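Alcohol dehydrogenase, zinc-containing (Thermotoga maritima, PDB 1VJ0) binds zinc and probably catalyses the interconversion of alcohols and carbonyl compounds, as related alcohol dehydrogenases do. Local coordinates at residues Q202-L207 / V225-P230; E237-D242 / Y343-K348; T182-F187 / V212-S217; L243-R248 / K257-I262. All coordinates share one frame; numbering follows the deposited sequence.

The four contacts illustrate how a nucleotide-binding-type domain is tied together from one sheet and the helices around it. Contact 3 opens first along the chain and crosses contact 1: both use helix 206-217, and their centres lie about 14 Å apart. Contact 2 spans about a hundred residues, and contact 4 falls within that span. Strands 222-227 and 243-246, used by contacts 1 and 4, are neighbours in the parallel sheet. Helix 230-238 runs between them and ends in contact 2, whose centre is about 13 Å from those of contacts 1 and 3. Contact 4 is the most peripheral, its centre about 20 Å from contact 3's, so the series runs from core to domain edge.

Contact 1 of 4, residues Q202-L207 / V225-P230; sequences QGAGPL and VIAGSP
The flat groups of this contact are peptide units and the Gln202 carboxamide, and no aromatic ring takes part. The carboxamide OE1 is hydrogen-bonded to Tyr294 OH and its NE2 to Ala280 O, both outside the two segments. The peptide units meet tip to tip: Gly203 N donates to Ile226 O at 2.8 Å, an almost straight bond (168° at the hydrogen) that arrives nearly along the C=O axis. The same oxygen also receives a CA-H contact from Gln202 CA at 3.5 Å. Gln202 and Ile226 form a parallel bridge and send their side chains to the same face of the sheet.

Past the bridge, small groups allow a close approach. Ala204 CB points toward the partner strand and meets Ala227 CB at 3.8 Å, with Val225 CG1 a little farther off. Val225 CG1, anti to the backbone N (chi1 179°), also lies 3.8 Å from Gly203 O, an oxygen buried here with no polar partner in the model. At Gly203, with a positive phi of 109°, any CB would collide with the carbonyl oxygen of Gln202, so the turn depends on a bare backbone.

Gly203 and Gly205, the latter at the N-cap of the following helix, fit the GxGxxG pattern of Rossmann folds, consistent with a dinucleotide-binding turn. The contact belongs to the beta-alpha-beta unit made of strand 198-202, helix 206-217 and strand 222-227; Gln202 also pairs through its backbone with Leu272 of strand 268-273, while Leu233 of helix 230-238 packs on Val225 and Ala227.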
loop_
_atom_site.group_PDB
_atom_site.type_symbol
_atom_site.label_atom_id
_atom_site.label_comp_id
_atom_site.label_asym_id
_atom_site.label_seq_id
_atom_site.Cartn_x
_atom_site.Cartn_y
_atom_site.Cartn_z
ATOM N N GLN A 202 -6.625 -19.631 -13.924
ATOM C CA GLN A 202 -7.404 -20.077 -15.102
ATOM C C GLN A 202 -6.457 -20.158 -16.264
ATOM O O GLN A 202 -5.930 -19.116 -16.693
ATOM C CB GLN A 202 -8.534 -19.097 -15.438
ATOM C CG GLN A 202 -9.493 -18.808 -14.311
ATOM C CD GLN A 202 -10.477 -17.724 -14.663
ATOM O OE1 GLN A 202 -10.117 -16.538 -14.708
ATOM N NE2 GLN A 202 -11.722 -18.121 -14.972
ATOM N N GLY A 203 -6.229 -21.358 -16.779
ATOM C CA GLY A 203 -5.325 -21.561 -17.898
ATOM C C GLY A 203 -4.066 -22.252 -17.420
ATOM O O GLY A 203 -3.664 -22.062 -16.273
ATOM N N ALA A 204 -3.523 -23.142 -18.257
ATOM C CA ALA A 204 -2.338 -23.940 -17.917
ATOM C C ALA A 204 -1.347 -23.981 -19.061
ATOM O O ALA A 204 -0.765 -25.030 -19.374
ATOM C CB ALA A 204 -2.771 -25.338 -17.540
ATOM N N GLY A 205 -1.269 -22.860 -19.766
ATOM C CA GLY A 205 -0.164 -22.528 -20.672
ATOM C C GLY A 205 0.974 -21.956 -19.850
ATOM O O GLY A 205 0.908 -21.913 -18.645
ATOM N N PRO A 206 2.057 -21.539 -20.475
ATOM C CA PRO A 206 3.230 -21.034 -19.703
ATOM C C PRO A 206 2.903 -19.940 -18.699
ATOM O O PRO A 206 3.445 -19.928 -17.572
ATOM C CB PRO A 206 4.160 -20.500 -20.792
ATOM C CG PRO A 206 3.882 -21.413 -21.936
ATOM C CD PRO A 206 2.348 -21.664 -21.912
ATOM N N LEU A 207 2.038 -19.017 -19.081
ATOM C CA LEU A 207 1.614 -17.963 -18.155
ATOM C C LEU A 207 0.996 -18.524 -16.883
ATOM O O LEU A 207 1.437 -18.217 -15.728
ATOM C CB LEU A 207 0.647 -17.016 -18.862
ATOM C CG LEU A 207 0.096 -15.828 -18.035
ATOM C CD1 LEU A 207 1.198 -14.886 -17.675
ATOM C CD2 LEU A 207 -0.943 -15.092 -18.810
ATOM N N VAL A 225 -5.696 -24.862 -10.161
ATOM C CA VAL A 225 -5.682 -24.548 -11.598
ATOM C C VAL A 225 -6.911 -25.133 -12.335
ATOM O O VAL A 225 -7.254 -26.284 -12.130
ATOM C CB VAL A 225 -4.412 -25.093 -12.248
ATOM C CG1 VAL A 225 -4.398 -24.788 -13.758
ATOM C CG2 VAL A 225 -3.185 -24.482 -11.567
ATOM N N ILE A 226 -7.559 -24.299 -13.161
ATOM C CA ILE A 226 -8.703 -24.699 -13.975
ATOM C C ILE A 226 -8.277 -24.541 -15.433
ATOM O O ILE A 226 -7.844 -23.463 -15.851
ATOM C CB ILE A 226 -9.964 -23.829 -13.701
ATOM C CG1 ILE A 226 -10.325 -23.872 -12.225
ATOM C CG2 ILE A 226 -11.137 -24.310 -14.613
ATOM C CD1 ILE A 226 -11.413 -22.937 -11.827
ATOM N N ALA A 227 -8.351 -25.625 -16.164
ATOM C CA ALA A 227 -8.020 -25.676 -17.594
ATOM C C ALA A 227 -8.728 -26.855 -18.259
ATOM O O ALA A 227 -9.429 -27.632 -17.601
ATOM C CB ALA A 227 -6.503 -25.779 -17.807
ATOM N N GLY A 228 -8.523 -26.997 -19.563
ATOM C CA GLY A 228 -9.120 -28.056 -20.353
ATOM C C GLY A 228 -8.267 -29.253 -20.740
ATOM O O GLY A 228 -8.801 -30.212 -21.239
ATOM N N SER A 229 -6.950 -29.194 -20.554
ATOM C CA SER A 229 -6.052 -30.219 -21.047
ATOM C C SER A 229 -5.551 -31.071 -19.886
ATOM O O SER A 229 -4.867 -30.543 -19.006
ATOM C CB SER A 229 -4.814 -29.549 -21.678
ATOM O OG SER A 229 -3.825 -30.576 -21.928
ATOM N N PRO A 230 -5.833 -32.361 -19.865
ATOM C CA PRO A 230 -5.274 -33.207 -18.817
ATOM C C PRO A 230 -3.750 -33.195 -18.680
ATOM O O PRO A 230 -3.250 -33.256 -17.567
ATOM C CB PRO A 230 -5.772 -34.610 -19.185
ATOM C CG PRO A 230 -6.922 -34.398 -20.092
ATOM C CD PRO A 230 -6.748 -33.115 -20.755
#

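Contact 2 of 4, residues E237-D242 / Y343-K348; sequences EEIGAD and YQLLSK
Asp242 OD2 is the best-held polar atom, gripped twice: by a salt bridge from Arg216 NH1 and by a hydrogen bond from Val223 N. Gly240 O accepts from the same guanidinium nitrogen, so one arginine fixes the chain as it leaves helix 230-238. That exit is a Schellman motif. Gly240 takes a positive phi (134°), at which a CB would press on the carbonyl oxygen of Ile239, and its N reaches back to Glu237 O at 3.3 Å.

Just before the glycine, Ile239 meets the short helix 343-346. Its CG1 stands in the crowded position between backbone N and carbonyl carbon (chi1 68°), which leaves CG2 to do the touching. CG2 lies 3.5 Å from Leu345 O and 4.0 Å from Leu345 CB, the two side chains sliding past each other in opposite directions. Leu345 in turn sets its fork against backbone carbonyls: CD2 approaches Glu238 O at 3.8 Å, and CD1 sits 3.9 Å from Ile239 O. Leu209 and Val212 of helix 206-217 also pack on Ile239, which is buried.

On the solvent side, the extended Glu238 chain crosses that of Lys348 at about a right angle. Opposite charges come near without pairing: Lys348 bends at its last torsion (chi4 -70°), and its NZ stays 4.6 Å from Glu238 OE1, whereas its CD comes within 4.1 Å of that oxygen.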
loop_
_atom_site.group_PDB
_atom_site.type_symbol
_atom_site.label_atom_id
_atom_site.label_comp_id
_atom_site.label_asym_id
_atom_site.label_seq_id
_atom_site.Cartn_x
_atom_site.Cartn_y
_atom_site.Cartn_z
ATOM N N GLU A 237 0.039 -29.834 -11.471
ATOM C CA GLU A 237 0.245 -30.593 -10.221
ATOM C C GLU A 237 1.705 -30.906 -9.926
ATOM O O GLU A 237 2.168 -30.781 -8.783
ATOM C CB GLU A 237 -0.523 -31.929 -10.267
ATOM C CG GLU A 237 -2.052 -31.731 -10.247
ATOM C CD GLU A 237 -2.853 -32.976 -10.599
ATOM O OE1 GLU A 237 -2.240 -34.022 -10.923
ATOM O OE2 GLU A 237 -4.108 -32.882 -10.579
ATOM N N GLU A 238 2.428 -31.348 -10.940
ATOM C CA GLU A 238 3.850 -31.620 -10.781
ATOM C C GLU A 238 4.688 -30.407 -10.364
ATOM O O GLU A 238 5.739 -30.588 -9.734
ATOM C CB GLU A 238 4.397 -32.189 -12.055
ATOM C CG GLU A 238 3.897 -33.608 -12.252
ATOM C CD GLU A 238 4.403 -34.265 -13.505
ATOM O OE1 GLU A 238 5.131 -33.596 -14.290
ATOM O OE2 GLU A 238 4.075 -35.458 -13.680
ATOM N N ILE A 239 4.255 -29.191 -10.675
ATOM C CA ILE A 239 5.072 -27.993 -10.321
ATOM C C ILE A 239 4.482 -27.212 -9.141
ATOM O O ILE A 239 4.958 -26.106 -8.813
ATOM C CB ILE A 239 5.350 -27.067 -11.534
ATOM C CG1 ILE A 239 4.079 -26.385 -12.023
ATOM C CG2 ILE A 239 6.087 -27.821 -12.697
ATOM C CD1 ILE A 239 4.298 -25.566 -13.240
ATOM N N GLY A 240 3.417 -27.740 -8.546
ATOM C CA GLY A 240 3.005 -27.347 -7.200
ATOM C C GLY A 240 1.534 -27.050 -6.962
ATOM O O GLY A 240 1.193 -26.648 -5.873
ATOM N N ALA A 241 0.669 -27.181 -7.977
ATOM C CA ALA A 241 -0.775 -27.003 -7.760
ATOM C C ALA A 241 -1.307 -28.038 -6.754
ATOM O O ALA A 241 -0.986 -29.247 -6.844
ATOM C CB ALA A 241 -1.537 -27.093 -9.090
ATOM N N ASP A 242 -2.163 -27.598 -5.830
ATOM C CA ASP A 242 -2.811 -28.506 -4.871
ATOM C C ASP A 242 -4.022 -29.231 -5.474
ATOM O O ASP A 242 -4.391 -30.293 -5.020
ATOM C CB ASP A 242 -3.304 -27.712 -3.647
ATOM C CG ASP A 242 -2.167 -27.051 -2.885
ATOM O OD1 ASP A 242 -1.360 -27.797 -2.298
ATOM O OD2 ASP A 242 -2.017 -25.829 -2.804
ATOM N N TYR A 343 14.357 -23.875 -11.280
ATOM C CA TYR A 343 14.781 -24.341 -12.607
ATOM C C TYR A 343 14.300 -25.750 -12.942
ATOM O O TYR A 343 13.841 -26.000 -14.041
ATOM C CB TYR A 343 16.323 -24.314 -12.758
ATOM C CG TYR A 343 16.915 -22.924 -12.926
ATOM C CD1 TYR A 343 16.369 -22.025 -13.833
ATOM C CD2 TYR A 343 18.049 -22.532 -12.216
ATOM C CE1 TYR A 343 16.890 -20.744 -14.011
ATOM C CE2 TYR A 343 18.588 -21.234 -12.382
ATOM C CZ TYR A 343 18.005 -20.353 -13.302
ATOM O OH TYR A 343 18.481 -19.068 -13.516
ATOM N N GLN A 344 14.435 -26.684 -12.028
ATOM C CA GLN A 344 14.048 -28.044 -12.340
ATOM C C GLN A 344 12.533 -28.211 -12.583
ATOM O O GLN A 344 12.124 -28.971 -13.460
ATOM C CB GLN A 344 14.524 -28.996 -11.251
ATOM C CG GLN A 344 16.030 -29.331 -11.324
ATOM C CD GLN A 344 16.473 -30.200 -10.147
ATOM O OE1 GLN A 344 16.787 -31.390 -10.335
ATOM N NE2 GLN A 344 16.437 -29.627 -8.913
ATOM N N LEU A 345 11.703 -27.529 -11.810
ATOM C CA LEU A 345 10.259 -27.527 -12.077
ATOM C C LEU A 345 9.954 -26.839 -13.383
ATOM O O LEU A 345 9.259 -27.388 -14.206
ATOM C CB LEU A 345 9.487 -26.865 -10.923
ATOM C CG LEU A 345 9.621 -27.708 -9.631
ATOM C CD1 LEU A 345 8.789 -26.999 -8.599
ATOM C CD2 LEU A 345 9.196 -29.110 -9.787
ATOM N N LEU A 346 10.490 -25.634 -13.583
ATOM C CA LEU A 346 10.144 -24.842 -14.762
ATOM C C LEU A 346 10.717 -25.412 -16.051
ATOM O O LEU A 346 10.166 -25.154 -17.114
ATOM C CB LEU A 346 10.535 -23.382 -14.585
ATOM C CG LEU A 346 9.732 -22.728 -13.429
ATOM C CD1 LEU A 346 10.335 -21.408 -12.964
ATOM C CD2 LEU A 346 8.310 -22.478 -13.888
ATOM N N SER A 347 11.774 -26.225 -15.983
ATOM C CA SER A 347 12.278 -26.827 -17.222
ATOM C C SER A 347 11.254 -27.803 -17.780
ATOM O O SER A 347 11.315 -28.123 -18.963
ATOM C CB SER A 347 13.636 -27.541 -17.088
ATOM O OG SER A 347 13.603 -28.540 -16.086
ATOM N N LYS A 348 10.333 -28.292 -16.950
ATOM C CA LYS A 348 9.302 -29.174 -17.437
ATOM C C LYS A 348 8.383 -28.549 -18.526
ATOM O O LYS A 348 7.708 -29.261 -19.261
ATOM C CB LYS A 348 8.461 -29.710 -16.262
ATOM C CG LYS A 348 9.253 -30.554 -15.225
ATOM C CD LYS A 348 8.325 -31.053 -14.111
ATOM C CE LYS A 348 9.100 -31.756 -13.019
ATOM N NZ LYS A 348 9.634 -33.072 -13.484
#

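Contact 3 of 4, residues T182-F187 / V212-S217; sequences TAYHAF and VVIARS
This is a buried helix-helix contact between helix 170-188 and helix 206-217, two elements lying against the parallel sheet of the Rossmann-type domain. The short axes approach to 9.8 Å and run at 40° to each other, close enough for one isoleucine to fill much of the interface.

Ile214 uses both ends of its branch. CD1 lodges against helix 170-188, 3.7 Å from Ala183 CB and 3.5 Å from Tyr184 N. CG2, anti to the backbone N, lies over one face of the Phe187 ring: it is 3.7 Å from Phe187 CG and forms a CH-pi contact, 28° off the ring normal. Ala215 N lies over the same face toward the rim, and Ala215 CB touches Phe187 CE2 at 3.6 Å. Ala183 O sits in plane at the edge of the ring. An alanine in place of Phe187 removes the ring that Ile214 CG2 and Ala215 CB rest on, and would probably leave the two helices less tightly packed here.

Tyr184 crosses Ile214 at about a right angle, its CD1 4.1 Å from Ile214 CG2, while its OH bonds to Ser193 OG of the second subunit. Phe270 and Phe194 meet the Phe187 ring from beyond the two segments.

Helix 170-188 also carries the zinc ligand Cys178, so the contact joins a metal-bearing helix to the one that follows the glycine-rich turn, an arrangement in keeping with the two-domain fold of medium-chain dehydrogenases.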
loop_
_atom_site.group_PDB
_atom_site.type_symbol
_atom_site.label_atom_id
_atom_site.label_comp_id
_atom_site.label_asym_id
_atom_site.label_seq_id
_atom_site.Cartn_x
_atom_site.Cartn_y
_atom_site.Cartn_z
ATOM N N THR A 182 5.144 -11.415 -16.837
ATOM C CA THR A 182 3.775 -10.979 -16.854
ATOM C C THR A 182 3.009 -11.639 -15.694
ATOM O O THR A 182 2.272 -10.959 -14.964
ATOM C CB THR A 182 3.164 -11.263 -18.242
ATOM O OG1 THR A 182 3.820 -10.456 -19.200
ATOM C CG2 THR A 182 1.707 -10.855 -18.285
ATOM N N ALA A 183 3.200 -12.945 -15.479
ATOM C CA ALA A 183 2.606 -13.598 -14.313
ATOM C C ALA A 183 3.095 -12.939 -12.991
ATOM O O ALA A 183 2.317 -12.680 -12.086
ATOM C CB ALA A 183 2.915 -15.127 -14.327
ATOM N N TYR A 184 4.390 -12.643 -12.890
ATOM C CA TYR A 184 4.884 -11.937 -11.720
ATOM C C TYR A 184 4.160 -10.610 -11.518
ATOM O O TYR A 184 3.690 -10.299 -10.406
ATOM C CB TYR A 184 6.445 -11.810 -11.658
ATOM C CG TYR A 184 6.736 -11.191 -10.334
ATOM C CD1 TYR A 184 6.678 -11.948 -9.188
ATOM C CD2 TYR A 184 6.892 -9.825 -10.215
ATOM C CE1 TYR A 184 6.790 -11.369 -7.944
ATOM C CE2 TYR A 184 7.026 -9.232 -8.963
ATOM C CZ TYR A 184 6.962 -10.004 -7.848
ATOM O OH TYR A 184 7.057 -9.392 -6.624
ATOM N N HIS A 185 4.072 -9.801 -12.562
ATOM C CA HIS A 185 3.380 -8.532 -12.510
ATOM C C HIS A 185 1.990 -8.748 -11.877
ATOM O O HIS A 185 1.510 -7.989 -11.007
ATOM C CB HIS A 185 3.285 -7.965 -13.958
ATOM C CG HIS A 185 2.618 -6.628 -14.074
ATOM N ND1 HIS A 185 2.565 -5.928 -15.267
ATOM C CD2 HIS A 185 2.055 -5.826 -13.148
ATOM C CE1 HIS A 185 1.931 -4.784 -15.071
ATOM N NE2 HIS A 185 1.623 -4.687 -13.785
ATOM N N ALA A 186 1.316 -9.789 -12.323
ATOM C CA ALA A 186 -0.038 -10.041 -11.871
ATOM C C ALA A 186 -0.161 -10.270 -10.402
ATOM O O ALA A 186 -1.131 -9.843 -9.781
ATOM C CB ALA A 186 -0.578 -11.246 -12.576
ATOM N N PHE A 187 0.791 -11.015 -9.858
ATOM C CA PHE A 187 0.880 -11.296 -8.426
ATOM C C PHE A 187 1.367 -10.108 -7.632
ATOM O O PHE A 187 0.870 -9.863 -6.510
ATOM C CB PHE A 187 1.757 -12.524 -8.200
ATOM C CG PHE A 187 1.044 -13.824 -8.476
ATOM C CD1 PHE A 187 1.008 -14.362 -9.751
ATOM C CD2 PHE A 187 0.427 -14.535 -7.428
ATOM C CE1 PHE A 187 0.322 -15.563 -10.007
ATOM C CE2 PHE A 187 -0.229 -15.729 -7.655
ATOM C CZ PHE A 187 -0.307 -16.237 -8.996
ATOM N N VAL A 212 1.598 -20.748 -11.089
ATOM C CA VAL A 212 1.634 -21.804 -10.054
ATOM C C VAL A 212 2.893 -21.683 -9.192
ATOM O O VAL A 212 2.814 -21.615 -7.949
ATOM C CB VAL A 212 1.545 -23.239 -10.673
ATOM C CG1 VAL A 212 1.759 -24.330 -9.605
ATOM C CG2 VAL A 212 0.148 -23.438 -11.354
ATOM N N VAL A 213 4.051 -21.621 -9.835
ATOM C CA VAL A 213 5.324 -21.510 -9.140
ATOM C C VAL A 213 5.466 -20.186 -8.371
ATOM O O VAL A 213 5.961 -20.171 -7.231
ATOM C CB VAL A 213 6.479 -21.738 -10.143
ATOM C CG1 VAL A 213 7.845 -21.451 -9.539
ATOM C CG2 VAL A 213 6.410 -23.148 -10.694
ATOM N N ILE A 214 4.972 -19.083 -8.941
ATOM C CA ILE A 214 5.050 -17.795 -8.285
ATOM C C ILE A 214 4.135 -17.840 -7.092
ATOM O O ILE A 214 4.556 -17.432 -6.015
ATOM C CB ILE A 214 4.698 -16.661 -9.224
ATOM C CG1 ILE A 214 5.788 -16.515 -10.306
ATOM C CG2 ILE A 214 4.451 -15.335 -8.505
ATOM C CD1 ILE A 214 5.243 -15.808 -11.584
ATOM N N ALA A 215 2.920 -18.347 -7.261
ATOM C CA ALA A 215 1.980 -18.425 -6.118
ATOM C C ALA A 215 2.585 -19.201 -4.963
ATOM O O ALA A 215 2.541 -18.771 -3.819
ATOM C CB ALA A 215 0.642 -19.060 -6.532
ATOM N N ARG A 216 3.165 -20.356 -5.286
ATOM C CA ARG A 216 3.830 -21.198 -4.286
ATOM C C ARG A 216 4.994 -20.426 -3.625
ATOM O O ARG A 216 5.120 -20.412 -2.421
ATOM C CB ARG A 216 4.363 -22.477 -4.927
ATOM C CG ARG A 216 3.392 -23.618 -5.043
ATOM C CD ARG A 216 3.332 -24.565 -3.783
ATOM N NE ARG A 216 2.383 -24.053 -2.789
ATOM C CZ ARG A 216 1.120 -24.440 -2.633
ATOM N NH1 ARG A 216 0.596 -25.373 -3.406
ATOM N NH2 ARG A 216 0.369 -23.881 -1.687
ATOM N N SER A 217 5.813 -19.759 -4.429
ATOM C CA SER A 217 6.985 -19.069 -3.930
ATOM C C SER A 217 6.706 -17.890 -3.008
ATOM O O SER A 217 7.501 -17.621 -2.119
ATOM C CB SER A 217 7.850 -18.612 -5.104
ATOM O OG SER A 217 8.237 -19.737 -5.862
#

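Contact 4 of 4, residues L243-R248 / K257-I262; sequences LTLNRR and KAIMDI
Leu245 starts from a CB directed toward helix 252-262 and sends CG anti to its own carbonyl carbon (chi1 -60°). From CG the two methyls part. CD1 meets Ile259 CD1 at 3.6 Å, tip to tip, and CD2 faces Ala258 CB at a looser 4.2 Å. The Ile259 chain departs from staggering at its second torsion (chi2 92°), and although its CB does not point at the strand, that torsion helps bring CD1 to Leu245.

Strand 243-246 is one of the two edge strands of the parallel sheet within this chain, and the helix belongs to the crossover that leads from it to strand 268-273, across the middle of the Rossmann-type fold. The strand and helix axes run nearly antiparallel, 10.8 Å apart. Ile224 of the neighbouring strand packs on both Leu243 and Leu245.

Two residues earlier on the same side, Leu243 has CG anti to its backbone N, and its CD2 touches Ile262 CD1 at 3.7 Å, with Ala258 CB at 4.4 Å. Beyond the strand the chain bends in an Asx turn: Asn246 OD1 accepts from Arg248 N at 2.9 Å, with the donor in the plane of the side-chain carbonyl and the bond distinctly bent, 135° at the hydrogen.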
loop_
_atom_site.group_PDB
_atom_site.type_symbol
_atom_site.label_atom_id
_atom_site.label_comp_id
_atom_site.label_asym_id
_atom_site.label_seq_id
_atom_site.Cartn_x
_atom_site.Cartn_y
_atom_site.Cartn_z
ATOM N N LEU A 243 -4.678 -28.591 -6.435
ATOM C CA LEU A 243 -5.874 -29.141 -7.065
ATOM C C LEU A 243 -5.931 -28.639 -8.454
ATOM O O LEU A 243 -5.569 -27.477 -8.721
ATOM C CB LEU A 243 -7.119 -28.629 -6.331
ATOM C CG LEU A 243 -8.487 -29.061 -6.845
ATOM C CD1 LEU A 243 -8.672 -30.553 -6.705
ATOM C CD2 LEU A 243 -9.611 -28.325 -6.127
ATOM N N THR A 244 -6.347 -29.502 -9.352
ATOM C CA THR A 244 -6.714 -29.103 -10.741
ATOM C C THR A 244 -8.151 -29.469 -11.021
ATOM O O THR A 244 -8.672 -30.411 -10.465
ATOM C CB THR A 244 -5.768 -29.673 -11.832
ATOM O OG1 THR A 244 -5.773 -31.104 -11.872
ATOM C CG2 THR A 244 -4.344 -29.327 -11.510
ATOM N N LEU A 245 -8.807 -28.657 -11.831
ATOM C CA LEU A 245 -10.149 -28.941 -12.279
ATOM C C LEU A 245 -10.229 -28.790 -13.787
ATOM O O LEU A 245 -9.953 -27.703 -14.347
ATOM C CB LEU A 245 -11.096 -27.965 -11.625
ATOM C CG LEU A 245 -11.136 -27.985 -10.089
ATOM C CD1 LEU A 245 -11.638 -26.674 -9.541
ATOM C CD2 LEU A 245 -11.998 -29.130 -9.600
ATOM N N ASN A 246 -10.593 -29.885 -14.442
ATOM C CA ASN A 246 -10.782 -29.908 -15.863
ATOM C C ASN A 246 -12.151 -29.355 -16.275
ATOM O O ASN A 246 -13.200 -30.000 -16.059
ATOM C CB ASN A 246 -10.636 -31.337 -16.349
ATOM C CG ASN A 246 -10.563 -31.431 -17.828
ATOM O OD1 ASN A 246 -11.273 -30.704 -18.520
ATOM N ND2 ASN A 246 -9.781 -32.412 -18.343
ATOM N N ARG A 247 -12.152 -28.169 -16.880
ATOM C CA ARG A 247 -13.416 -27.506 -17.225
ATOM C C ARG A 247 -14.189 -28.171 -18.341
ATOM O O ARG A 247 -15.385 -27.988 -18.450
ATOM C CB ARG A 247 -13.192 -25.995 -17.440
ATOM C CG ARG A 247 -12.452 -25.697 -18.662
ATOM C CD ARG A 247 -12.498 -24.212 -19.074
ATOM N NE ARG A 247 -11.907 -24.215 -20.402
ATOM C CZ ARG A 247 -12.580 -24.445 -21.509
ATOM N NH1 ARG A 247 -13.909 -24.610 -21.496
ATOM N NH2 ARG A 247 -11.919 -24.477 -22.663
ATOM N N ARG A 248 -13.551 -29.043 -19.119
ATOM C CA ARG A 248 -14.283 -29.832 -20.075
ATOM C C ARG A 248 -14.975 -31.033 -19.413
ATOM O O ARG A 248 -15.838 -31.658 -20.043
ATOM C CB ARG A 248 -13.384 -30.310 -21.228
ATOM C CG ARG A 248 -12.732 -29.149 -21.966
ATOM C CD ARG A 248 -11.935 -29.549 -23.252
ATOM N N LYS A 257 -18.270 -25.315 -6.204
ATOM C CA LYS A 257 -18.359 -26.095 -4.969
ATOM C C LYS A 257 -16.982 -26.518 -4.452
ATOM O O LYS A 257 -16.722 -26.387 -3.265
ATOM C CB LYS A 257 -19.257 -27.319 -5.149
ATOM C CG LYS A 257 -19.252 -28.311 -3.936
ATOM N N ALA A 258 -16.117 -26.994 -5.345
ATOM C CA ALA A 258 -14.784 -27.384 -4.980
ATOM C C ALA A 258 -14.020 -26.229 -4.362
ATOM O O ALA A 258 -13.349 -26.407 -3.352
ATOM C CB ALA A 258 -14.022 -27.926 -6.164
ATOM N N ILE A 259 -14.091 -25.057 -4.968
ATOM C CA ILE A 259 -13.396 -23.906 -4.431
ATOM C C ILE A 259 -14.049 -23.446 -3.138
ATOM O O ILE A 259 -13.367 -23.087 -2.208
ATOM C CB ILE A 259 -13.308 -22.780 -5.493
ATOM C CG1 ILE A 259 -12.166 -23.051 -6.461
ATOM C CG2 ILE A 259 -12.913 -21.484 -4.889
ATOM C CD1 ILE A 259 -12.484 -23.758 -7.594
ATOM N N MET A 260 -15.376 -23.425 -3.087
ATOM C CA MET A 260 -16.065 -23.044 -1.854
ATOM C C MET A 260 -15.689 -23.984 -0.679
ATOM O O MET A 260 -15.465 -23.518 0.426
ATOM C CB MET A 260 -17.586 -23.009 -2.070
ATOM C CG MET A 260 -18.134 -21.882 -2.944
ATOM S SD MET A 260 -17.516 -20.234 -2.524
ATOM C CE MET A 260 -17.712 -19.209 -4.016
ATOM N N ASP A 261 -15.546 -25.279 -0.924
ATOM C CA ASP A 261 -15.190 -26.230 0.134
ATOM C C ASP A 261 -13.793 -25.943 0.748
ATOM O O ASP A 261 -13.610 -25.963 1.966
ATOM C CB ASP A 261 -15.223 -27.692 -0.389
ATOM C CG ASP A 261 -16.645 -28.204 -0.650
ATOM O OD1 ASP A 261 -17.647 -27.585 -0.170
ATOM O OD2 ASP A 261 -16.850 -29.242 -1.335
ATOM N N ILE A 262 -12.830 -25.679 -0.103
ATOM C CA ILE A 262 -11.493 -25.362 0.313
ATOM C C ILE A 262 -11.387 -24.029 1.048
ATOM O O ILE A 262 -10.416 -23.851 1.731
ATOM C CB ILE A 262 -10.600 -25.323 -0.958
ATOM C CG1 ILE A 262 -10.373 -26.736 -1.452
ATOM C CG2 ILE A 262 -9.270 -24.640 -0.776
ATOM C CD1 ILE A 262 -9.802 -26.739 -2.842
#